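Local coordinates for protein sphingomyelinase-c (Listeria ivanovii, PDB 1ZWX) that belongs to the endonuclease/exonuclease/phosphatase family and adopts its DNase I-like fold, in which two beta sheets pack together between flanking helices, at residues N17-S22 and M32-L37; E170-I175 and H206-L211; N53-F56 and A60-R63. All blocks are in the same frame, centred on the assembly; numbering follows the deposited sequence.

Contact 1: N17-S22 and M32-L37; sequences NVYLFS and MHRADL
Within the beta-alpha-beta unit built from strand 12-20, helix 31-39 and strand 49-55, R34 of the helix reaches back to the C-terminal end of the first strand and binds the carbonyls of V18 and Y19. R34 NH1 donates to V18 O at 3.0 Å, nearly in line with that C=O bond. Y19 O is gripped end-on by two nitrogens: R34 NH2 lies 2.9 Å from Y19 O, whereas R34 NH1 reaches the same oxygen at 3.1 Å from above the carbonyl plane. Both oxygens lie near the guanidinium plane. The side chain, directed at the strand from its CB, bends at chi3 (-70°) before the guanidinium meets the two carbonyls. In the short axis segments, strand and helix run nearly antiparallel (155°) at 9.4 Å, a gap that the long arginine spans. W29 O and F288 O also accept from NH2 and NH1, so the buried group draws loops as well as the strand together. Over one guanidinium face lies L20 CD2, 3.8 Å from R34 NH1, while the Y19 ring stands oblique to that group, their planes 33° apart. On the strand, N17 OD1 closes an Asx turn by accepting from Y19 N at 3.3 Å.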
ATOM      1  N   ASN A  17      -0.332   4.454  -1.564  1.00 21.06           N
ATOM      2  CA  ASN A  17      -1.296   4.101  -2.567  1.00 21.01           C
ATOM      3  C   ASN A  17      -1.215   5.242  -3.585  1.00 20.38           C
ATOM      4  O   ASN A  17      -1.647   6.359  -3.312  1.00 21.12           O
ATOM      5  CB  ASN A  17      -2.698   4.012  -1.905  1.00 20.92           C
ATOM      6  CG  ASN A  17      -3.767   3.628  -2.891  1.00 22.38           C
ATOM      7  OD1 ASN A  17      -3.630   3.912  -4.093  1.00 21.78           O
ATOM      8  ND2 ASN A  17      -4.829   2.966  -2.414  1.00 20.95           N
ATOM      9  N   VAL A  18      -0.602   4.957  -4.729  1.00 20.86           N
ATOM     10  CA  VAL A  18      -0.243   5.999  -5.693  1.00 20.29           C
ATOM     11  C   VAL A  18      -1.334   6.260  -6.768  1.00 20.86           C
ATOM     12  O   VAL A  18      -1.155   7.125  -7.632  1.00 20.86           O
ATOM     13  CB  VAL A  18       1.111   5.685  -6.397  1.00 19.98           C
ATOM     14  CG1 VAL A  18       2.275   5.738  -5.356  1.00 20.32           C
ATOM     15  CG2 VAL A  18       1.079   4.354  -7.065  1.00 16.52           C
ATOM     16  N   TYR A  19      -2.437   5.519  -6.712  1.00 21.63           N
ATOM     17  CA  TYR A  19      -3.565   5.818  -7.602  1.00 21.86           C
ATOM     18  C   TYR A  19      -3.141   5.944  -9.074  1.00 21.53           C
ATOM     19  O   TYR A  19      -3.294   7.023  -9.672  1.00 22.00           O
ATOM     20  CB  TYR A  19      -4.209   7.119  -7.134  1.00 23.13           C
ATOM     21  CG  TYR A  19      -5.472   7.528  -7.871  1.00 26.24           C
ATOM     22  CD1 TYR A  19      -6.465   6.600  -8.146  1.00 29.76           C
ATOM     23  CD2 TYR A  19      -5.690   8.845  -8.221  1.00 25.56           C
ATOM     24  CE1 TYR A  19      -7.645   6.958  -8.800  1.00 31.02           C
ATOM     25  CE2 TYR A  19      -6.883   9.232  -8.859  1.00 29.22           C
ATOM     26  CZ  TYR A  19      -7.857   8.277  -9.137  1.00 30.06           C
ATOM     27  OH  TYR A  19      -9.046   8.634  -9.789  1.00 31.55           O
ATOM     28  N   LEU A  20      -2.623   4.853  -9.645  1.00 20.50           N
ATOM     29  CA  LEU A  20      -2.280   4.754 -11.076  1.00 20.86           C
ATOM     30  C   LEU A  20      -3.228   3.784 -11.768  1.00 20.68           C
ATOM     31  O   LEU A  20      -2.905   2.629 -12.080  1.00 21.04           O
ATOM     32  CB  LEU A  20      -0.802   4.380 -11.310  1.00 20.18           C
ATOM     33  CG  LEU A  20       0.245   5.363 -10.711  1.00 19.68           C
ATOM     34  CD1 LEU A  20       1.655   4.766 -10.854  1.00 21.63           C
ATOM     35  CD2 LEU A  20       0.226   6.863 -11.219  1.00 21.23           C
ATOM     36  N   PHE A  21      -4.444   4.275 -11.984  1.00 21.10           N
ATOM     37  CA  PHE A  21      -5.457   3.479 -12.674  1.00 21.41           C
ATOM     38  C   PHE A  21      -5.118   3.249 -14.131  1.00 22.51           C
ATOM     39  O   PHE A  21      -4.356   4.013 -14.736  1.00 21.09           O
ATOM     40  CB  PHE A  21      -6.804   4.176 -12.539  1.00 21.75           C
ATOM     41  CG  PHE A  21      -7.537   3.848 -11.251  1.00 23.76           C
ATOM     42  CD1 PHE A  21      -6.845   3.392 -10.108  1.00 23.71           C
ATOM     43  CD2 PHE A  21      -8.935   4.013 -11.172  1.00 24.15           C
ATOM     44  CE1 PHE A  21      -7.549   3.100  -8.903  1.00 25.67           C
ATOM     45  CE2 PHE A  21      -9.635   3.714  -9.993  1.00 26.03           C
ATOM     46  CZ  PHE A  21      -8.927   3.270  -8.843  1.00 26.09           C
ATOM     47  N   SER A  22      -5.678   2.179 -14.690  1.00 21.89           N
ATOM     48  CA  SER A  22      -5.549   1.865 -16.118  1.00 23.70           C
ATOM     49  C   SER A  22      -5.816   3.088 -17.011  1.00 24.12           C
ATOM     50  O   SER A  22      -6.865   3.689 -16.904  1.00 24.03           O
ATOM     51  CB  SER A  22      -6.560   0.779 -16.482  1.00 24.22           C
ATOM     52  OG  SER A  22      -6.807   0.770 -17.874  1.00 28.26           O
ATOM     53  N   MET A  32       1.123   8.962 -16.152  1.00 25.99           N
ATOM     54  CA  MET A  32       2.523   8.978 -16.599  1.00 26.71           C
ATOM     55  C   MET A  32       3.366  10.077 -15.950  1.00 26.76           C
ATOM     56  O   MET A  32       4.535   9.863 -15.608  1.00 26.95           O
ATOM     57  CB  MET A  32       2.610   9.079 -18.127  1.00 26.80           C
ATOM     58  CG  MET A  32       1.974   7.912 -18.843  1.00 27.49           C
ATOM     59  SD  MET A  32       2.727   6.299 -18.545  1.00 29.66           S
ATOM     60  CE  MET A  32       4.421   6.423 -19.108  1.00 33.39           C
ATOM     61  N   HIS A  33       2.772  11.251 -15.780  1.00 26.74           N
ATOM     62  CA  HIS A  33       3.495  12.365 -15.230  1.00 27.03           C
ATOM     63  C   HIS A  33       3.704  12.182 -13.710  1.00 27.13           C
ATOM     64  O   HIS A  33       4.763  12.535 -13.155  1.00 26.18           O
ATOM     65  CB  HIS A  33       2.753  13.654 -15.515  1.00 27.17           C
ATOM     66  CG  HIS A  33       3.458  14.878 -15.013  1.00 28.86           C
ATOM     67  ND1 HIS A  33       4.777  15.155 -15.309  1.00 30.81           N
ATOM     68  CD2 HIS A  33       3.020  15.901 -14.245  1.00 30.53           C
ATOM     69  CE1 HIS A  33       5.122  16.296 -14.735  1.00 27.54           C
ATOM     70  NE2 HIS A  33       4.071  16.773 -14.094  1.00 31.06           N
ATOM     71  N   ARG A  34       2.699  11.614 -13.056  1.00 25.76           N
ATOM     72  CA  ARG A  34       2.772  11.426 -11.612  1.00 25.63           C
ATOM     73  C   ARG A  34       3.771  10.333 -11.285  1.00 25.77           C
ATOM     74  O   ARG A  34       4.355  10.369 -10.209  1.00 27.35           O
ATOM     75  CB  ARG A  34       1.396  11.161 -11.004  1.00 24.91           C
ATOM     76  CG  ARG A  34       0.527  12.425 -10.884  1.00 23.98           C
ATOM     77  CD  ARG A  34      -0.759  12.176 -10.080  1.00 25.03           C
ATOM     78  NE  ARG A  34      -1.694  11.325 -10.815  1.00 24.05           N
ATOM     79  CZ  ARG A  34      -2.064  10.091 -10.449  1.00 25.96           C
ATOM     80  NH1 ARG A  34      -1.609   9.542  -9.320  1.00 24.24           N
ATOM     81  NH2 ARG A  34      -2.899   9.405 -11.213  1.00 22.83           N
ATOM     82  N   ALA A  35       3.983   9.384 -12.203  1.00 25.46           N
ATOM     83  CA  ALA A  35       5.034   8.387 -12.055  1.00 26.76           C
ATOM     84  C   ALA A  35       6.424   9.053 -11.940  1.00 28.25           C
ATOM     85  O   ALA A  35       7.321   8.502 -11.280  1.00 28.66           O
ATOM     86  CB  ALA A  35       5.017   7.377 -13.214  1.00 26.43           C
ATOM     87  N   ASP A  36       6.589  10.227 -12.570  1.00 27.95           N
ATOM     88  CA  ASP A  36       7.823  11.023 -12.425  1.00 28.17           C
ATOM     89  C   ASP A  36       7.832  11.849 -11.163  1.00 28.04           C
ATOM     90  O   ASP A  36       8.824  11.839 -10.425  1.00 28.02           O
ATOM     91  CB  ASP A  36       8.049  11.938 -13.644  1.00 28.80           C
ATOM     92  CG  ASP A  36       8.344  11.178 -14.905  1.00 30.75           C
ATOM     93  OD1 ASP A  36       8.826  10.035 -14.838  1.00 33.66           O
ATOM     94  OD2 ASP A  36       8.096  11.720 -16.013  1.00 35.44           O
ATOM     95  N   LEU A  37       6.736  12.563 -10.903  1.00 28.09           N
ATOM     96  CA  LEU A  37       6.609  13.434  -9.744  1.00 27.66           C
ATOM     97  C   LEU A  37       6.820  12.684  -8.422  1.00 27.91           C
ATOM     98  O   LEU A  37       7.519  13.163  -7.511  1.00 26.69           O
ATOM     99  CB  LEU A  37       5.234  14.097  -9.715  1.00 28.47           C
ATOM    100  CG  LEU A  37       4.906  15.173 -10.763  1.00 29.77           C
ATOM    101  CD1 LEU A  37       3.589  15.832 -10.365  1.00 29.71           C
ATOM    102  CD2 LEU A  37       6.062  16.221 -10.855  1.00 31.16           C
TER

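Contact 2: E170-I175 and H206-L211; sequences EQMQEI and HDMLKL. Unlike the reference sequence in segment 206-211: L209 (reference Phe).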
ATOM      1  N   GLU A 170     -11.685 -11.997   5.613  1.00 20.11           N
ATOM      2  CA  GLU A 170     -11.166 -13.234   5.047  1.00 20.13           C
ATOM      3  C   GLU A 170      -9.766 -12.961   4.493  1.00 20.56           C
ATOM      4  O   GLU A 170      -8.843 -13.784   4.643  1.00 19.80           O
ATOM      5  CB  GLU A 170     -12.085 -13.779   3.950  1.00 19.51           C
ATOM      6  CG  GLU A 170     -11.786 -15.183   3.471  1.00 21.93           C
ATOM      7  CD  GLU A 170     -10.606 -15.254   2.455  1.00 26.95           C
ATOM      8  OE1 GLU A 170     -10.012 -16.332   2.306  1.00 29.07           O
ATOM      9  OE2 GLU A 170     -10.282 -14.239   1.819  1.00 25.34           O
ATOM     10  N   GLN A 171      -9.605 -11.796   3.873  1.00 20.03           N
ATOM     11  CA  GLN A 171      -8.285 -11.427   3.300  1.00 20.75           C
ATOM     12  C   GLN A 171      -7.250 -11.218   4.402  1.00 21.01           C
ATOM     13  O   GLN A 171      -6.105 -11.620   4.250  1.00 22.00           O
ATOM     14  CB  GLN A 171      -8.437 -10.165   2.435  1.00 19.88           C
ATOM     15  CG  GLN A 171      -9.218 -10.502   1.140  1.00 18.89           C
ATOM     16  CD  GLN A 171      -9.492  -9.273   0.295  1.00 18.27           C
ATOM     17  OE1 GLN A 171      -9.321  -8.158   0.758  1.00 18.59           O
ATOM     18  NE2 GLN A 171      -9.911  -9.492  -0.963  1.00 18.56           N
ATOM     19  N   MET A 172      -7.642 -10.590   5.512  1.00 22.51           N
ATOM     20  CA  MET A 172      -6.733 -10.505   6.661  1.00 23.93           C
ATOM     21  C   MET A 172      -6.307 -11.885   7.174  1.00 23.69           C
ATOM     22  O   MET A 172      -5.119 -12.075   7.509  1.00 23.48           O
ATOM     23  CB  MET A 172      -7.302  -9.630   7.775  1.00 24.18           C
ATOM     24  CG  MET A 172      -7.706  -8.330   7.240  1.00 25.13           C
ATOM     25  SD  MET A 172      -7.622  -6.787   8.057  0.50 25.58           S
ATOM     26  CE  MET A 172      -8.198  -5.728   6.729  0.50 27.07           C
ATOM     27  N   GLN A 173      -7.247 -12.836   7.229  1.00 23.33           N
ATOM     28  CA  GLN A 173      -6.918 -14.215   7.570  1.00 23.19           C
ATOM     29  C   GLN A 173      -5.937 -14.835   6.581  1.00 23.44           C
ATOM     30  O   GLN A 173      -5.048 -15.572   7.010  1.00 21.46           O
ATOM     31  CB  GLN A 173      -8.145 -15.144   7.692  1.00 23.07           C
ATOM     32  CG  GLN A 173      -7.771 -16.583   8.140  1.00 23.19           C
ATOM     33  CD  GLN A 173      -7.115 -16.575   9.553  1.00 28.53           C
ATOM     34  OE1 GLN A 173      -7.668 -16.027  10.519  1.00 28.26           O
ATOM     35  NE2 GLN A 173      -5.920 -17.154   9.653  1.00 29.73           N
ATOM     36  N   GLU A 174      -6.122 -14.590   5.273  1.00 21.46           N
ATOM     37  CA  GLU A 174      -5.156 -15.104   4.286  1.00 23.34           C
ATOM     38  C   GLU A 174      -3.725 -14.687   4.644  1.00 21.56           C
ATOM     39  O   GLU A 174      -2.823 -15.494   4.525  1.00 22.77           O
ATOM     40  CB  GLU A 174      -5.508 -14.686   2.853  1.00 22.64           C
ATOM     41  CG  GLU A 174      -6.815 -15.337   2.328  1.00 25.25           C
ATOM     42  CD  GLU A 174      -6.998 -15.183   0.809  1.00 25.92           C
ATOM     43  OE1 GLU A 174      -6.004 -15.271   0.081  1.00 29.72           O
ATOM     44  OE2 GLU A 174      -8.140 -14.966   0.351  1.00 29.70           O
ATOM     45  N   ILE A 175      -3.560 -13.449   5.095  1.00 21.09           N
ATOM     46  CA  ILE A 175      -2.255 -12.908   5.486  1.00 21.93           C
ATOM     47  C   ILE A 175      -1.721 -13.649   6.736  1.00 23.28           C
ATOM     48  O   ILE A 175      -0.576 -14.122   6.764  1.00 22.67           O
ATOM     49  CB  ILE A 175      -2.357 -11.426   5.722  1.00 21.43           C
ATOM     50  CG1 ILE A 175      -2.595 -10.677   4.369  1.00 19.44           C
ATOM     51  CG2 ILE A 175      -1.119 -10.862   6.453  1.00 21.82           C
ATOM     52  CD1 ILE A 175      -2.940  -9.212   4.577  1.00 19.16           C
ATOM     53  N   HIS A 206     -10.945  -2.369  15.397  1.00 26.99           N
ATOM     54  CA  HIS A 206     -10.723  -3.271  16.536  1.00 27.55           C
ATOM     55  C   HIS A 206     -10.508  -4.686  16.095  1.00 27.04           C
ATOM     56  O   HIS A 206      -9.518  -5.327  16.497  1.00 26.65           O
ATOM     57  CB  HIS A 206     -11.893  -3.197  17.558  1.00 29.19           C
ATOM     58  CG  HIS A 206     -11.827  -4.264  18.612  1.00 33.51           C
ATOM     59  ND1 HIS A 206     -12.187  -5.574  18.371  1.00 38.31           N
ATOM     60  CD2 HIS A 206     -11.407  -4.221  19.901  1.00 37.53           C
ATOM     61  CE1 HIS A 206     -11.994  -6.293  19.465  1.00 39.18           C
ATOM     62  NE2 HIS A 206     -11.516  -5.496  20.406  1.00 39.04           N
ATOM     63  N   ASP A 207     -11.401  -5.195  15.242  1.00 26.01           N
ATOM     64  CA  ASP A 207     -11.297  -6.565  14.786  1.00 25.35           C
ATOM     65  C   ASP A 207     -10.075  -6.831  13.909  1.00 25.44           C
ATOM     66  O   ASP A 207      -9.504  -7.928  13.952  1.00 25.57           O
ATOM     67  CB  ASP A 207     -12.555  -6.976  14.028  1.00 26.53           C
ATOM     68  CG  ASP A 207     -13.740  -7.257  14.966  1.00 29.38           C
ATOM     69  OD1 ASP A 207     -13.703  -6.889  16.173  1.00 31.06           O
ATOM     70  OD2 ASP A 207     -14.704  -7.825  14.465  1.00 35.44           O
ATOM     71  N   MET A 208      -9.726  -5.856  13.072  1.00 24.91           N
ATOM     72  CA  MET A 208      -8.519  -5.969  12.222  1.00 24.61           C
ATOM     73  C   MET A 208      -7.272  -6.215  13.077  1.00 23.80           C
ATOM     74  O   MET A 208      -6.435  -7.048  12.718  1.00 24.51           O
ATOM     75  CB  MET A 208      -8.294  -4.698  11.415  1.00 23.55           C
ATOM     76  CG  MET A 208      -6.929  -4.712  10.648  1.00 22.15           C
ATOM     77  SD  MET A 208      -6.843  -3.413   9.395  1.00 24.58           S
ATOM     78  CE  MET A 208      -6.764  -1.960  10.378  1.00 19.81           C
ATOM     79  N   LEU A 209      -7.159  -5.488  14.187  1.00 24.46           N
ATOM     80  CA  LEU A 209      -6.027  -5.695  15.128  1.00 25.86           C
ATOM     81  C   LEU A 209      -5.923  -7.171  15.507  1.00 25.88           C
ATOM     82  O   LEU A 209      -4.822  -7.775  15.485  1.00 25.53           O
ATOM     83  CB  LEU A 209      -6.074  -4.737  16.343  1.00 26.55           C
ATOM     84  CG  LEU A 209      -6.045  -3.216  16.097  1.00 28.17           C
ATOM     85  CD1 LEU A 209      -5.963  -2.420  17.383  1.00 29.30           C
ATOM     86  CD2 LEU A 209      -4.955  -2.781  15.097  1.00 28.63           C
ATOM     87  N   LYS A 210      -7.066  -7.808  15.762  1.00 24.54           N
ATOM     88  CA  LYS A 210      -7.055  -9.213  16.143  1.00 24.13           C
ATOM     89  C   LYS A 210      -6.776 -10.155  14.991  1.00 23.62           C
ATOM     90  O   LYS A 210      -6.127 -11.192  15.157  1.00 23.43           O
ATOM     91  CB  LYS A 210      -8.395  -9.612  16.835  1.00 24.95           C
ATOM     92  CG  LYS A 210      -8.678  -8.882  18.147  1.00 24.85           C
ATOM     93  CD  LYS A 210      -7.699  -9.329  19.250  1.00 29.43           C
ATOM     94  CE  LYS A 210      -8.057  -8.819  20.664  1.00 32.44           C
ATOM     95  NZ  LYS A 210      -8.984  -7.654  20.634  1.00 35.42           N
ATOM     96  N   LEU A 211      -7.309  -9.828  13.817  1.00 22.71           N
ATOM     97  CA  LEU A 211      -7.213 -10.739  12.672  1.00 23.38           C
ATOM     98  C   LEU A 211      -5.794 -10.747  12.076  1.00 23.02           C
ATOM     99  O   LEU A 211      -5.347 -11.775  11.590  1.00 24.77           O
ATOM    100  CB  LEU A 211      -8.185 -10.310  11.570  1.00 22.56           C
ATOM    101  CG  LEU A 211      -9.680 -10.565  11.852  1.00 26.03           C
ATOM    102  CD1 LEU A 211     -10.582  -9.792  10.868  1.00 27.95           C
ATOM    103  CD2 LEU A 211      -9.950 -12.033  11.760  1.00 28.32           C
TER
HETATM  104  O   HOH W   1      -5.913 -14.357  12.222  1.00 29.85           O
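The flat amide of Q173 meets the other helix through a water that donates to Q173 OE1 at 3.0 Å and to L211 O at 2.7 Å. Within helix 203-212, the edge of the H206 ring is used: H206 ND1 donates to the anti lone pair of D207 OD1 at 3.0 Å, only 10° out of the ring plane, and D207 OD2 forms a salt bridge with R165. Between helices 161-182 and 203-212 the join is otherwise apolar, a helix-helix packing beside strand 248-252 of the DNase I-like fold. The backbones are nearest at M172 and L211, CA to CA 6.0 Å, and M172 CB meets L211 CB at 4.0 Å. Beyond CB, M172 crosses M208 at a slant, with M172 SD 3.4 Å from M208 CG and 3.7 Å from M208 SD. Two conformers were deposited for M172, which makes this sulfur contact doubtful in detail. With its CG anti to the backbone N (chi1 173°), M208 brings that CG against the M172 sulfur of the given conformer; its side chain also touches Y249 and F251 of strand 248-252.

Contact 3: N53-F56 and A60-R63; sequences NEAF and ASHR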
ATOM      1  N   ASN A  53       0.835   0.770  -3.693  1.00 19.25           N
ATOM      2  CA  ASN A  53      -0.525   0.221  -3.930  1.00 19.41           C
ATOM      3  C   ASN A  53      -1.105   0.964  -5.141  1.00 18.95           C
ATOM      4  O   ASN A  53      -0.728   2.102  -5.416  1.00 19.07           O
ATOM      5  CB  ASN A  53      -1.490   0.541  -2.767  1.00 19.23           C
ATOM      6  CG  ASN A  53      -1.220  -0.245  -1.481  1.00 21.65           C
ATOM      7  OD1 ASN A  53      -1.774   0.109  -0.436  1.00 24.54           O
ATOM      8  ND2 ASN A  53      -0.360  -1.266  -1.535  1.00 21.83           N
ATOM      9  N   GLU A  54      -2.064   0.331  -5.818  1.00 19.84           N
ATOM     10  CA  GLU A  54      -2.737   0.909  -7.008  1.00 21.36           C
ATOM     11  C   GLU A  54      -1.776   1.299  -8.142  1.00 21.73           C
ATOM     12  O   GLU A  54      -2.025   2.252  -8.923  1.00 22.15           O
ATOM     13  CB  GLU A  54      -3.657   2.053  -6.621  1.00 21.32           C
ATOM     14  CG  GLU A  54      -4.878   1.548  -5.866  1.00 23.19           C
ATOM     15  CD  GLU A  54      -5.913   2.643  -5.516  1.00 24.68           C
ATOM     16  OE1 GLU A  54      -5.903   3.747  -6.118  1.00 27.28           O
ATOM     17  OE2 GLU A  54      -6.721   2.397  -4.589  1.00 28.01           O
ATOM     18  N   ALA A  55      -0.694   0.553  -8.226  1.00 19.77           N
ATOM     19  CA  ALA A  55       0.201   0.616  -9.403  1.00 20.37           C
ATOM     20  C   ALA A  55      -0.375  -0.331 -10.438  1.00 19.58           C
ATOM     21  O   ALA A  55       0.165  -1.412 -10.687  1.00 20.45           O
ATOM     22  CB  ALA A  55       1.638   0.206  -8.995  1.00 19.93           C
ATOM     23  N   PHE A  56      -1.505   0.064 -11.036  1.00 20.86           N
ATOM     24  CA  PHE A  56      -2.256  -0.829 -11.915  1.00 21.05           C
ATOM     25  C   PHE A  56      -1.871  -0.646 -13.396  1.00 22.19           C
ATOM     26  O   PHE A  56      -1.669  -1.629 -14.130  1.00 22.68           O
ATOM     27  CB  PHE A  56      -3.778  -0.587 -11.811  1.00 20.33           C
ATOM     28  CG  PHE A  56      -4.414  -1.035 -10.523  1.00 21.17           C
ATOM     29  CD1 PHE A  56      -5.143  -0.122  -9.764  1.00 21.98           C
ATOM     30  CD2 PHE A  56      -4.314  -2.350 -10.083  1.00 22.56           C
ATOM     31  CE1 PHE A  56      -5.768  -0.525  -8.594  1.00 21.62           C
ATOM     32  CE2 PHE A  56      -4.941  -2.756  -8.890  1.00 21.87           C
ATOM     33  CZ  PHE A  56      -5.653  -1.841  -8.162  1.00 19.91           C
ATOM     34  N   ALA A  60       2.540   3.345 -16.631  1.00 25.94           N
ATOM     35  CA  ALA A  60       2.844   4.294 -15.568  1.00 25.23           C
ATOM     36  C   ALA A  60       3.532   3.571 -14.400  1.00 24.91           C
ATOM     37  O   ALA A  60       4.421   4.129 -13.758  1.00 24.64           O
ATOM     38  CB  ALA A  60       1.595   5.003 -15.087  1.00 24.53           C
ATOM     39  N   SER A  61       3.116   2.333 -14.142  1.00 24.26           N
ATOM     40  CA  SER A  61       3.669   1.559 -13.011  1.00 24.14           C
ATOM     41  C   SER A  61       5.095   1.143 -13.375  1.00 24.97           C
ATOM     42  O   SER A  61       5.999   1.300 -12.564  1.00 23.55           O
ATOM     43  CB  SER A  61       2.809   0.331 -12.743  1.00 24.66           C
ATOM     44  OG  SER A  61       1.524   0.779 -12.310  1.00 23.73           O
ATOM     45  N   HIS A  62       5.288   0.660 -14.602  1.00 25.85           N
ATOM     46  CA  HIS A  62       6.653   0.392 -15.096  1.00 27.98           C
ATOM     47  C   HIS A  62       7.532   1.628 -15.003  1.00 27.41           C
ATOM     48  O   HIS A  62       8.658   1.562 -14.487  1.00 27.88           O
ATOM     49  CB  HIS A  62       6.630  -0.191 -16.508  1.00 29.27           C
ATOM     50  CG  HIS A  62       7.994  -0.372 -17.109  1.00 35.29           C
ATOM     51  ND1 HIS A  62       8.548   0.543 -17.986  1.00 39.91           N
ATOM     52  CD2 HIS A  62       8.921  -1.350 -16.950  1.00 39.41           C
ATOM     53  CE1 HIS A  62       9.752   0.129 -18.347  1.00 41.13           C
ATOM     54  NE2 HIS A  62       9.998  -1.021 -17.744  1.00 41.64           N
ATOM     55  N   ARG A  63       7.021   2.779 -15.434  1.00 26.98           N
ATOM     56  CA  ARG A  63       7.774   4.004 -15.280  1.00 26.42           C
ATOM     57  C   ARG A  63       8.152   4.323 -13.834  1.00 26.66           C
ATOM     58  O   ARG A  63       9.331   4.672 -13.537  1.00 26.73           O
ATOM     59  CB  ARG A  63       7.070   5.203 -15.927  1.00 26.98           C
ATOM     60  CG  ARG A  63       7.881   6.485 -15.743  1.00 29.78           C
ATOM     61  CD  ARG A  63       7.216   7.676 -16.343  1.00 35.99           C
ATOM     62  NE  ARG A  63       7.412   7.691 -17.783  1.00 40.27           N
ATOM     63  CZ  ARG A  63       7.101   8.721 -18.567  1.00 42.15           C
ATOM     64  NH1 ARG A  63       6.574   9.820 -18.046  1.00 39.11           N
ATOM     65  NH2 ARG A  63       7.305   8.633 -19.876  1.00 40.84           N
TER
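S61 and A55 make the tight part of this contact, where the side chain of a helical serine presses against the end of a strand. Their CA atoms are 5.1 Å apart, and of the 99 Å² buried between the segments S61 supplies 59 Å². The CB of S61 is directed at the strand and its OG sits 3.4 Å from A55 CB. The model also sets S61 OG so near the carbonyl carbon of A55 that this approach is doubtful. Although A55 O is 3.0 Å from S61 OG, the angle is poor and the pair is not a hydrogen bond. The polar partner of the hydroxyl is D57 O, just before the first residue of helix 58-67: with chi1 at -65°, OG lies beside the backbone N of S61 and turns back toward the preceding turn. D57 OD1 meanwhile accepts from A60 N.

Here strand 49-55, which pairs with strand 12-20 in one sheet of the DNase I-like fold, ends and hands the chain on to helix 58-67. The turn itself is an inverse gamma turn centred on A55 (phi -85°, psi 72°), closed by a weak bond from F56 N to E54 O at 3.1 Å. Backbone bonds of A55 with G102, and of F56 with L20 of the neighbouring strand, tie down the strand end.

Packing slackens beyond the turn. The CB of F56 points away from the helix, its side chain stays 5.5 Å or more from residues 60-63, and one ring face instead covers E54 CA, 3.6 Å from the plane and offset toward the rim. On the helix, H62 is exposed to solvent, while R63, only partly exposed, sends its NH1 to a salt bridge with D36 of helix 31-39. A60 packs on Q31 and M32 of that helix.

Along the chain contact 1 comes first, then contact 3, then contact 2. The centres of contacts 1 and 3 are only 6 Å apart, and the two meet on neighbouring strands 12-20 and 49-55 of one six-stranded sheet: L20 N lies 2.8 Å from E54 O and N17 ND2 2.9 Å from E54 OE2, both probable hydrogen bonds. Helices 31-39 and 58-67 also touch, at A35 CB and A60 O. Contact 2 stands on the opposite side of the chain's centre, about 29 Å from contact 1 and 26 Å from contact 3 between centres. Its helix 203-212 packs on the other sheet, at strand 248-252, so the three contacts sample both halves of the two-sheet fold.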